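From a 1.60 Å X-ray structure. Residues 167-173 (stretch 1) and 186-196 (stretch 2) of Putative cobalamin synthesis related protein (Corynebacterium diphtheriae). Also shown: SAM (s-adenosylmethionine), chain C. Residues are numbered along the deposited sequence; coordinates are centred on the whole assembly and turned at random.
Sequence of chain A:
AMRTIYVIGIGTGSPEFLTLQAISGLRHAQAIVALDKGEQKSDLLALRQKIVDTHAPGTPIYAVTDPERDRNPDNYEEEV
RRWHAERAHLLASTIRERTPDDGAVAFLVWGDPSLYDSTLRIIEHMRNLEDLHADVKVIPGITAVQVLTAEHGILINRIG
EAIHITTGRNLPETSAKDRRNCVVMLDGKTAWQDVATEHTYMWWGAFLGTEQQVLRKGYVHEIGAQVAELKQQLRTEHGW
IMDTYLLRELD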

# COMPACT_ATOMS: atom_id res chain seq x y z
N THR A 167 -0.26 0.56 13.36
CA THR A 167 0.32 1.80 12.81
C THR A 167 1.28 2.40 13.83
O THR A 167 1.24 2.09 15.03
CB THR A 167 -0.79 2.82 12.55
OG1 THR A 167 -1.37 3.23 13.80
CG2 THR A 167 -1.88 2.24 11.59
N GLY A 168 2.14 3.30 13.35
CA GLY A 168 3.07 3.97 14.24
C GLY A 168 2.31 4.72 15.33
O GLY A 168 2.71 4.70 16.50
N ARG A 169 1.22 5.39 14.95
CA ARG A 169 0.40 6.13 15.90
C ARG A 169 -0.15 5.22 17.02
O ARG A 169 -0.19 5.63 18.19
CB ARG A 169 -0.73 6.83 15.13
CG ARG A 169 -1.78 7.54 15.94
CD ARG A 169 -2.83 8.16 15.01
NE ARG A 169 -3.77 9.05 15.70
CZ ARG A 169 -3.83 10.39 15.58
NH1 ARG A 169 -3.00 11.08 14.79
NH2 ARG A 169 -4.74 11.06 16.28
N ASN A 170 -0.60 4.01 16.67
CA ASN A 170 -1.18 3.08 17.65
C ASN A 170 -0.10 2.38 18.52
O ASN A 170 -0.44 1.81 19.55
CB ASN A 170 -1.95 1.93 16.95
CG ASN A 170 -3.22 2.37 16.22
OD1 ASN A 170 -3.76 3.46 16.48
ND2 ASN A 170 -3.71 1.50 15.32
N LEU A 171 1.15 2.37 18.06
CA LEU A 171 2.17 1.49 18.69
C LEU A 171 2.37 1.76 20.19
O LEU A 171 2.43 0.81 20.99
CB LEU A 171 3.53 1.55 17.94
CG LEU A 171 4.55 0.49 18.40
CD1 LEU A 171 4.01 -0.97 18.28
CD2 LEU A 171 5.89 0.69 17.72
N PRO A 172 2.52 3.04 20.58
CA PRO A 172 2.67 3.31 22.02
C PRO A 172 1.52 2.82 22.90
O PRO A 172 1.77 2.55 24.08
CB PRO A 172 2.74 4.83 22.09
CG PRO A 172 3.23 5.28 20.78
CD PRO A 172 2.62 4.29 19.79
N GLU A 173 0.30 2.75 22.36
CA GLU A 173 -0.88 2.27 23.09
C GLU A 173 -1.11 0.76 22.97
O GLU A 173 -2.04 0.22 23.58
CB GLU A 173 -2.15 3.03 22.66
CG GLU A 173 -2.14 4.53 22.92
CD GLU A 173 -1.44 5.36 21.84
OE1 GLU A 173 -0.98 4.79 20.82
OE2 GLU A 173 -1.36 6.60 22.02
N LEU A 186 2.83 2.79 8.36
CA LEU A 186 2.36 4.17 8.49
C LEU A 186 3.08 4.92 9.65
O LEU A 186 2.52 5.85 10.22
CB LEU A 186 0.85 4.22 8.67
CG LEU A 186 0.06 3.74 7.46
CD1 LEU A 186 -1.41 3.61 7.82
CD2 LEU A 186 0.20 4.76 6.32
N ASP A 187 4.33 4.60 9.92
CA ASP A 187 5.07 5.31 10.99
C ASP A 187 5.85 6.44 10.36
O ASP A 187 6.82 6.20 9.65
CB ASP A 187 6.07 4.38 11.73
CG ASP A 187 6.74 5.06 12.93
OD1 ASP A 187 6.40 6.22 13.28
OD2 ASP A 187 7.58 4.38 13.55
N GLY A 188 5.40 7.66 10.61
CA GLY A 188 6.09 8.86 10.11
C GLY A 188 7.24 9.29 10.99
O GLY A 188 7.93 10.27 10.65
N LYS A 189 7.40 8.65 12.14
CA LYS A 189 8.37 9.02 13.13
C LYS A 189 9.22 7.77 13.31
O LYS A 189 9.50 7.06 12.32
CB LYS A 189 7.71 9.48 14.44
CG LYS A 189 6.73 10.65 14.28
CD LYS A 189 6.10 10.97 15.65
CE LYS A 189 5.23 12.22 15.64
NZ LYS A 189 4.50 12.42 16.93
N THR A 190 9.55 7.40 14.57
CA THR A 190 10.55 6.33 14.86
C THR A 190 10.06 5.59 16.12
O THR A 190 10.73 5.51 17.15
CB THR A 190 12.03 6.82 15.06
OG1 THR A 190 12.10 7.68 16.21
CG2 THR A 190 12.59 7.52 13.79
N ALA A 191 8.87 5.00 16.01
CA ALA A 191 8.14 4.53 17.18
C ALA A 191 8.80 3.34 17.89
O ALA A 191 8.54 3.10 19.08
CB ALA A 191 6.64 4.26 16.82
N TRP A 192 9.68 2.61 17.20
CA TRP A 192 10.46 1.55 17.81
C TRP A 192 11.26 2.06 19.02
O TRP A 192 11.52 1.31 19.96
CB TRP A 192 11.41 0.87 16.83
CG TRP A 192 12.42 1.77 16.12
CD1 TRP A 192 13.64 2.12 16.58
CD2 TRP A 192 12.27 2.39 14.84
NE1 TRP A 192 14.27 2.90 15.66
CE2 TRP A 192 13.46 3.07 14.58
CE3 TRP A 192 11.26 2.40 13.89
CZ2 TRP A 192 13.66 3.77 13.40
CZ3 TRP A 192 11.46 3.08 12.72
CH2 TRP A 192 12.65 3.77 12.49
N GLN A 193 11.71 3.30 18.96
CA GLN A 193 12.55 3.81 20.05
C GLN A 193 11.77 3.91 21.35
O GLN A 193 12.35 3.81 22.46
CB GLN A 193 13.12 5.17 19.63
CG GLN A 193 14.18 5.10 18.52
CD GLN A 193 15.49 4.46 18.98
OE1 GLN A 193 15.55 3.26 19.20
NE2 GLN A 193 16.55 5.28 19.17
N ASP A 194 10.45 4.11 21.24
CA ASP A 194 9.59 4.38 22.38
C ASP A 194 9.11 3.13 23.11
O ASP A 194 8.68 3.22 24.27
CB ASP A 194 8.37 5.19 21.90
CG ASP A 194 8.77 6.45 21.10
OD1 ASP A 194 9.70 7.17 21.52
OD2 ASP A 194 8.14 6.70 20.05
N VAL A 195 9.17 1.97 22.47
CA VAL A 195 8.58 0.76 23.04
C VAL A 195 9.56 -0.38 23.28
O VAL A 195 9.20 -1.40 23.85
CB VAL A 195 7.44 0.23 22.17
CG1 VAL A 195 6.35 1.30 22.07
CG2 VAL A 195 7.91 -0.15 20.77
N ALA A 196 10.79 -0.22 22.81
CA ALA A 196 11.79 -1.30 22.94
C ALA A 196 12.21 -1.57 24.37
O ALA A 196 12.28 -0.68 25.22
CB ALA A 196 13.00 -0.98 22.07
N SAM C . -2.01 -1.51 0.56
CA SAM C . -0.56 -1.38 0.91
C SAM C . 0.09 -2.74 1.11
O SAM C . 1.31 -2.79 1.40
OXT SAM C . -0.59 -3.77 0.95
CB SAM C . -0.39 -0.50 2.16
CG SAM C . -0.77 0.97 1.94
SD SAM C . -0.46 2.09 3.35
CE SAM C . -1.20 3.57 2.60
C5' SAM C . 1.26 2.70 3.22
C4' SAM C . 2.24 2.02 4.18
O4' SAM C . 2.62 0.79 3.66
C3' SAM C . 3.57 2.75 4.39
O3' SAM C . 3.47 3.77 5.35
C2' SAM C . 4.52 1.66 4.80
O2' SAM C . 4.25 1.27 6.14
C1' SAM C . 4.02 0.58 3.86
N9 SAM C . 4.74 0.56 2.57
C8 SAM C . 4.14 0.64 1.32
N7 SAM C . 5.06 0.50 0.36
C5 SAM C . 6.26 0.28 0.98
C6 SAM C . 7.53 0.01 0.50
N6 SAM C . 7.80 -0.05 -0.83
N1 SAM C . 8.56 -0.18 1.41
C2 SAM C . 8.30 -0.19 2.77
N3 SAM C . 7.04 0.07 3.24
C4 SAM C . 6.02 0.28 2.38
O HOH W 1 0.59 6.15 12.11

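No direct hydrogen bond joins these two stretches; the polar link between them is a single water. It accepts from Arg169 N at 3.0 Å and donates to Leu186 O at 2.7 Å, bridging two backbones whose own atoms do not bond to each other. Close by, the two backbones come nearest at Gly168 and Asp187, with CA atoms 4.0 Å apart. Glycine suits this point because an ideal CB on Gly168 would lie 2.7 Å from Asp187 CA, a clash. Without one, Gly168 CA can rest 3.9 Å from Asp187 CB.

Within stretch 2, Asp187 OD1 accepts from Lys189 N at 2.9 Å and Asp187 OD2 from Ala191 N at 2.8 Å; OD2 is also bonded elsewhere in the structure. The short acidic side chain thus holds the loop that leads to Ala191. In stretch 1, Thr167 OG1 accepts from Asn170 N at 3.1 Å, and Leu171 N donates to Gly168 O at 3.2 Å, stabilising the turn that brings Leu171 round to face its partners.

The rest of the contact is mostly apolar packing. Leu171, buried and with its CA-to-CB bond directed toward stretch 2, places CD2 3.8 Å from Ala191 CB and also 3.8 Å from Val195 CG2. The small methyl of Ala191 fits close to the backbone, where its CB also lies 4.0 Å from Gly168 O, while branched Val195 spans two neighbours: its CG1 lies 4.2 Å from Pro172 CA. At the opposite end of the register, Thr167 CG2 meets Leu186 CD1 at 4.0 Å, the threonine methyl serving the apolar contact while its hydroxyl serves the turn.

Leu186 also reaches the cofactor through its backbone: its N donates to SAM O2' at 3.0 Å and, weakly, to SAM O3' at 3.2 Å.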